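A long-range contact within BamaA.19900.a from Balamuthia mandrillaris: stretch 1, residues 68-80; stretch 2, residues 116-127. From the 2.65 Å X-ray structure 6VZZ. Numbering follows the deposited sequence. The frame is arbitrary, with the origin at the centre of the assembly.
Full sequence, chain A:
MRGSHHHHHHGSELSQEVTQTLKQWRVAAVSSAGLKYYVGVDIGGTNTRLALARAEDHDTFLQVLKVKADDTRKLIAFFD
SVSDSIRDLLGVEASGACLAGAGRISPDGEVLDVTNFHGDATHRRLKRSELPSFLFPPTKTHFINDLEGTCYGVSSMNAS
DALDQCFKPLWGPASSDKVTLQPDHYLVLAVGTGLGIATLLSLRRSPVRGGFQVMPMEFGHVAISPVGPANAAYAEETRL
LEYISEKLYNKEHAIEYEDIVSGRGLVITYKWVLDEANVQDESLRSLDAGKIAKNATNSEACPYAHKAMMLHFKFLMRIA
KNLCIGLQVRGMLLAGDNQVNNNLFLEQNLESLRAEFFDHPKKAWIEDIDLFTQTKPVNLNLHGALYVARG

Stretch 1 68-80: KADDTRKLIAFFD
Stretch 2, residues 116-127: NFHGDATHRRLK

The start of a helix is docked onto a loop and the short strand after it by polar bonds at the helix's N-terminus and by a leucine-centred apolar patch further along, together burying 680 Å². Helix 72-80 and strand 125-127 run in roughly the same direction, 38° apart, with axes 8.5 Å apart at closest approach. The register is set by two close pairs: Asp-70 CA lies 4.9 Å from Phe-117 CA, and Asp-71 CA lies 4.9 Å from His-123 CA.

Asp-70 (phi/psi -126/20, chi1 p) grips His-118 twice: His-118 N donates to Asp-70 O at 3.1 Å, and His-118 ND1 (chi1 m) to Asp-70 OD2 at 2.7 Å. Asp-71, extended at -152/159 with chi1 p, is the N-cap. Asp-71 OD1 accepts from Lys-74 N at 2.8 Å while Asp-71 OD2 accepts from His-123 ND1 at 2.9 Å, so one carboxylate both caps the helix and ties it to the other stretch. The backbone closes the same joint, Thr-72 N donating to His-123 O at 2.8 Å.

Thr-72 (chi1 p) points toward the other stretch and suits its buried place with two unlike branches: Thr-72 OG1 lies 2.7 Å from Thr-122 O and 2.8 Å from Arg-125 O, whereas Thr-72 CG2 packs 3.8 Å from Leu-126 CB. Arg-73 (m, m, p) lays its CG over the face of the His-123 ring, 3.8 Å from the centroid.

Phe-117 (chi1 m, chi2 5°) is buried with one ring face under the Asp-70 to Asp-71 peptide; Leu-75 CD1 meets the ring's edge, 3.9 Å from Phe-117 CE2. Beyond it, Leu-126 (t, p) spreads its methyls among helix residues: Leu-126 CD1 is 3.8 Å from Ile-76 CG1, and Leu-126 CD2 is 3.9 Å from Phe-79 CE2 at that ring's edge. Leu-75, Ile-76 and Phe-79 all take chi1 m.

Gly-119 takes phi/psi 117/-166, where a CB would jam against the preceding carbonyl O.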

# COMPACT_ATOMS: atom_id res chain seq x y z
N LYS A 68 -15.03 -19.14 -21.22
CA LYS A 68 -14.25 -19.70 -20.11
C LYS A 68 -12.87 -20.05 -20.65
O LYS A 68 -12.73 -20.93 -21.49
CB LYS A 68 -14.94 -20.91 -19.51
N ALA A 69 -11.85 -19.34 -20.16
CA ALA A 69 -10.49 -19.47 -20.68
C ALA A 69 -9.50 -19.37 -19.54
O ALA A 69 -9.58 -18.43 -18.73
CB ALA A 69 -10.20 -18.39 -21.73
N ASP A 70 -8.55 -20.31 -19.48
CA ASP A 70 -7.52 -20.27 -18.45
C ASP A 70 -6.11 -20.33 -19.04
O ASP A 70 -5.17 -20.69 -18.33
CB ASP A 70 -7.71 -21.39 -17.43
CG ASP A 70 -7.40 -22.74 -18.00
OD1 ASP A 70 -7.76 -22.98 -19.17
OD2 ASP A 70 -6.78 -23.56 -17.29
N ASP A 71 -5.95 -20.01 -20.32
CA ASP A 71 -4.63 -19.76 -20.88
C ASP A 71 -4.76 -18.79 -22.04
O ASP A 71 -5.84 -18.62 -22.62
CB ASP A 71 -3.89 -21.08 -21.25
CG ASP A 71 -4.32 -21.68 -22.58
OD1 ASP A 71 -5.18 -21.14 -23.30
OD2 ASP A 71 -3.79 -22.76 -22.93
N THR A 72 -3.65 -18.13 -22.38
CA THR A 72 -3.70 -17.05 -23.36
C THR A 72 -3.84 -17.56 -24.78
O THR A 72 -4.36 -16.85 -25.64
CB THR A 72 -2.46 -16.16 -23.23
OG1 THR A 72 -1.28 -16.98 -23.30
CG2 THR A 72 -2.48 -15.40 -21.89
N ARG A 73 -3.38 -18.79 -25.07
CA ARG A 73 -3.56 -19.33 -26.41
C ARG A 73 -5.04 -19.52 -26.73
O ARG A 73 -5.48 -19.26 -27.86
CB ARG A 73 -2.80 -20.65 -26.58
CG ARG A 73 -1.32 -20.64 -26.13
CD ARG A 73 -0.45 -19.59 -26.84
NE ARG A 73 -0.54 -18.27 -26.21
CZ ARG A 73 -0.04 -17.15 -26.74
NH1 ARG A 73 0.59 -17.19 -27.90
NH2 ARG A 73 -0.19 -15.99 -26.11
N LYS A 74 -5.83 -19.94 -25.74
CA LYS A 74 -7.27 -20.04 -25.94
C LYS A 74 -7.92 -18.67 -26.09
O LYS A 74 -8.91 -18.52 -26.81
CB LYS A 74 -7.92 -20.83 -24.80
N LEU A 75 -7.37 -17.64 -25.43
CA LEU A 75 -7.86 -16.28 -25.63
C LEU A 75 -7.62 -15.82 -27.06
O LEU A 75 -8.51 -15.24 -27.70
CB LEU A 75 -7.19 -15.33 -24.65
CG LEU A 75 -7.72 -15.34 -23.21
CD1 LEU A 75 -7.08 -14.23 -22.40
CD2 LEU A 75 -9.24 -15.21 -23.21
N ILE A 76 -6.42 -16.06 -27.59
CA ILE A 76 -6.11 -15.64 -28.95
C ILE A 76 -7.11 -16.24 -29.93
O ILE A 76 -7.59 -15.56 -30.84
CB ILE A 76 -4.65 -16.00 -29.31
CG1 ILE A 76 -3.69 -15.13 -28.50
CG2 ILE A 76 -4.38 -15.84 -30.80
CD1 ILE A 76 -2.25 -15.53 -28.66
N ALA A 77 -7.44 -17.52 -29.76
CA ALA A 77 -8.44 -18.14 -30.63
C ALA A 77 -9.81 -17.50 -30.43
O ALA A 77 -10.57 -17.33 -31.39
CB ALA A 77 -8.51 -19.64 -30.39
N PHE A 78 -10.16 -17.14 -29.19
CA PHE A 78 -11.42 -16.45 -28.95
C PHE A 78 -11.42 -15.07 -29.59
O PHE A 78 -12.39 -14.68 -30.23
CB PHE A 78 -11.69 -16.38 -27.45
CG PHE A 78 -12.73 -15.35 -27.03
CD1 PHE A 78 -14.09 -15.64 -27.09
CD2 PHE A 78 -12.35 -14.11 -26.53
CE1 PHE A 78 -15.06 -14.70 -26.69
CE2 PHE A 78 -13.31 -13.16 -26.11
CZ PHE A 78 -14.66 -13.46 -26.20
N PHE A 79 -10.31 -14.33 -29.45
CA PHE A 79 -10.25 -12.98 -30.01
C PHE A 79 -10.31 -13.01 -31.54
O PHE A 79 -11.11 -12.29 -32.15
CB PHE A 79 -8.98 -12.26 -29.54
CG PHE A 79 -8.95 -11.96 -28.06
CD1 PHE A 79 -10.10 -11.60 -27.38
CD2 PHE A 79 -7.75 -12.02 -27.36
CE1 PHE A 79 -10.07 -11.31 -26.01
CE2 PHE A 79 -7.71 -11.74 -25.99
CZ PHE A 79 -8.87 -11.38 -25.32
N ASP A 80 -9.47 -13.84 -32.17
CA ASP A 80 -9.54 -14.02 -33.62
C ASP A 80 -10.96 -14.33 -34.07
O ASP A 80 -11.49 -13.71 -35.00
CB ASP A 80 -8.59 -15.14 -34.07
CG ASP A 80 -7.12 -14.77 -33.94
OD1 ASP A 80 -6.81 -13.57 -33.73
OD2 ASP A 80 -6.26 -15.68 -34.05
N ASN A 116 -3.18 -16.19 -12.62
CA ASN A 116 -3.77 -17.47 -12.25
C ASN A 116 -4.14 -18.34 -13.45
O ASN A 116 -4.88 -19.31 -13.31
CB ASN A 116 -4.98 -17.25 -11.34
CG ASN A 116 -4.58 -16.85 -9.93
OD1 ASN A 116 -3.66 -17.42 -9.35
ND2 ASN A 116 -5.27 -15.87 -9.37
N PHE A 117 -3.63 -18.01 -14.64
CA PHE A 117 -3.69 -18.94 -15.75
C PHE A 117 -2.70 -20.08 -15.53
O PHE A 117 -1.72 -19.97 -14.78
CB PHE A 117 -3.40 -18.24 -17.07
CG PHE A 117 -4.59 -17.54 -17.65
CD1 PHE A 117 -5.78 -17.48 -16.95
CD2 PHE A 117 -4.52 -16.96 -18.90
CE1 PHE A 117 -6.88 -16.84 -17.48
CE2 PHE A 117 -5.62 -16.33 -19.44
CZ PHE A 117 -6.80 -16.27 -18.72
N HIS A 118 -2.98 -21.20 -16.19
CA HIS A 118 -2.26 -22.45 -15.97
C HIS A 118 -1.34 -22.73 -17.15
O HIS A 118 -1.69 -22.47 -18.30
CB HIS A 118 -3.25 -23.60 -15.77
CG HIS A 118 -4.26 -23.35 -14.69
ND1 HIS A 118 -5.58 -23.06 -14.96
CD2 HIS A 118 -4.13 -23.32 -13.34
CE1 HIS A 118 -6.23 -22.88 -13.83
NE2 HIS A 118 -5.38 -23.03 -12.83
N GLY A 119 -0.16 -23.27 -16.84
CA GLY A 119 0.79 -23.64 -17.87
C GLY A 119 2.09 -22.88 -17.82
O GLY A 119 2.41 -22.22 -16.83
N ASP A 120 2.86 -22.96 -18.90
CA ASP A 120 4.14 -22.28 -18.98
C ASP A 120 3.92 -20.79 -19.28
O ASP A 120 2.78 -20.32 -19.41
CB ASP A 120 5.04 -22.95 -20.03
CG ASP A 120 4.59 -22.67 -21.47
OD1 ASP A 120 3.39 -22.39 -21.71
OD2 ASP A 120 5.45 -22.74 -22.37
N ALA A 121 5.02 -20.05 -19.41
CA ALA A 121 4.95 -18.60 -19.54
C ALA A 121 4.16 -18.19 -20.78
O ALA A 121 3.44 -17.18 -20.75
CB ALA A 121 6.35 -18.01 -19.59
N THR A 122 4.29 -18.94 -21.88
CA THR A 122 3.55 -18.60 -23.09
C THR A 122 2.05 -18.65 -22.85
O THR A 122 1.29 -17.84 -23.40
CB THR A 122 3.93 -19.54 -24.23
OG1 THR A 122 5.35 -19.64 -24.31
CG2 THR A 122 3.37 -19.02 -25.55
N HIS A 123 1.59 -19.60 -22.03
CA HIS A 123 0.17 -19.77 -21.80
C HIS A 123 -0.37 -18.84 -20.72
O HIS A 123 -1.59 -18.78 -20.54
CB HIS A 123 -0.11 -21.24 -21.45
CG HIS A 123 0.07 -22.17 -22.61
ND1 HIS A 123 -0.87 -23.11 -22.96
CD2 HIS A 123 1.07 -22.28 -23.51
CE1 HIS A 123 -0.45 -23.77 -24.03
NE2 HIS A 123 0.73 -23.29 -24.38
N ARG A 124 0.50 -18.12 -20.03
CA ARG A 124 0.08 -17.12 -19.05
C ARG A 124 0.25 -15.70 -19.54
O ARG A 124 -0.34 -14.79 -18.96
CB ARG A 124 0.85 -17.31 -17.74
CG ARG A 124 0.51 -18.59 -17.00
CD ARG A 124 1.23 -18.69 -15.66
NE ARG A 124 2.60 -19.15 -15.83
CZ ARG A 124 3.69 -18.40 -15.66
NH1 ARG A 124 3.57 -17.13 -15.29
NH2 ARG A 124 4.89 -18.92 -15.86
N ARG A 125 1.03 -15.48 -20.60
CA ARG A 125 1.35 -14.15 -21.09
C ARG A 125 0.65 -13.89 -22.42
O ARG A 125 0.48 -14.79 -23.25
CB ARG A 125 2.86 -13.98 -21.24
CG ARG A 125 3.56 -14.06 -19.89
CD ARG A 125 5.07 -13.94 -19.97
NE ARG A 125 5.62 -13.78 -18.63
CZ ARG A 125 6.91 -13.95 -18.33
NH1 ARG A 125 7.77 -14.29 -19.28
NH2 ARG A 125 7.32 -13.79 -17.07
N LEU A 126 0.23 -12.64 -22.62
CA LEU A 126 -0.49 -12.22 -23.81
C LEU A 126 0.11 -10.91 -24.30
O LEU A 126 0.09 -9.91 -23.57
CB LEU A 126 -1.99 -12.06 -23.53
CG LEU A 126 -2.89 -11.53 -24.65
CD1 LEU A 126 -2.93 -12.47 -25.84
CD2 LEU A 126 -4.30 -11.24 -24.14
N LYS A 127 0.66 -10.91 -25.52
CA LYS A 127 1.25 -9.73 -26.14
C LYS A 127 0.21 -8.99 -26.97
O LYS A 127 -0.63 -9.62 -27.63
CB LYS A 127 2.42 -10.13 -27.04
CG LYS A 127 3.44 -11.02 -26.37
CD LYS A 127 4.50 -11.52 -27.34
CE LYS A 127 5.63 -12.23 -26.59
NZ LYS A 127 6.18 -13.39 -27.36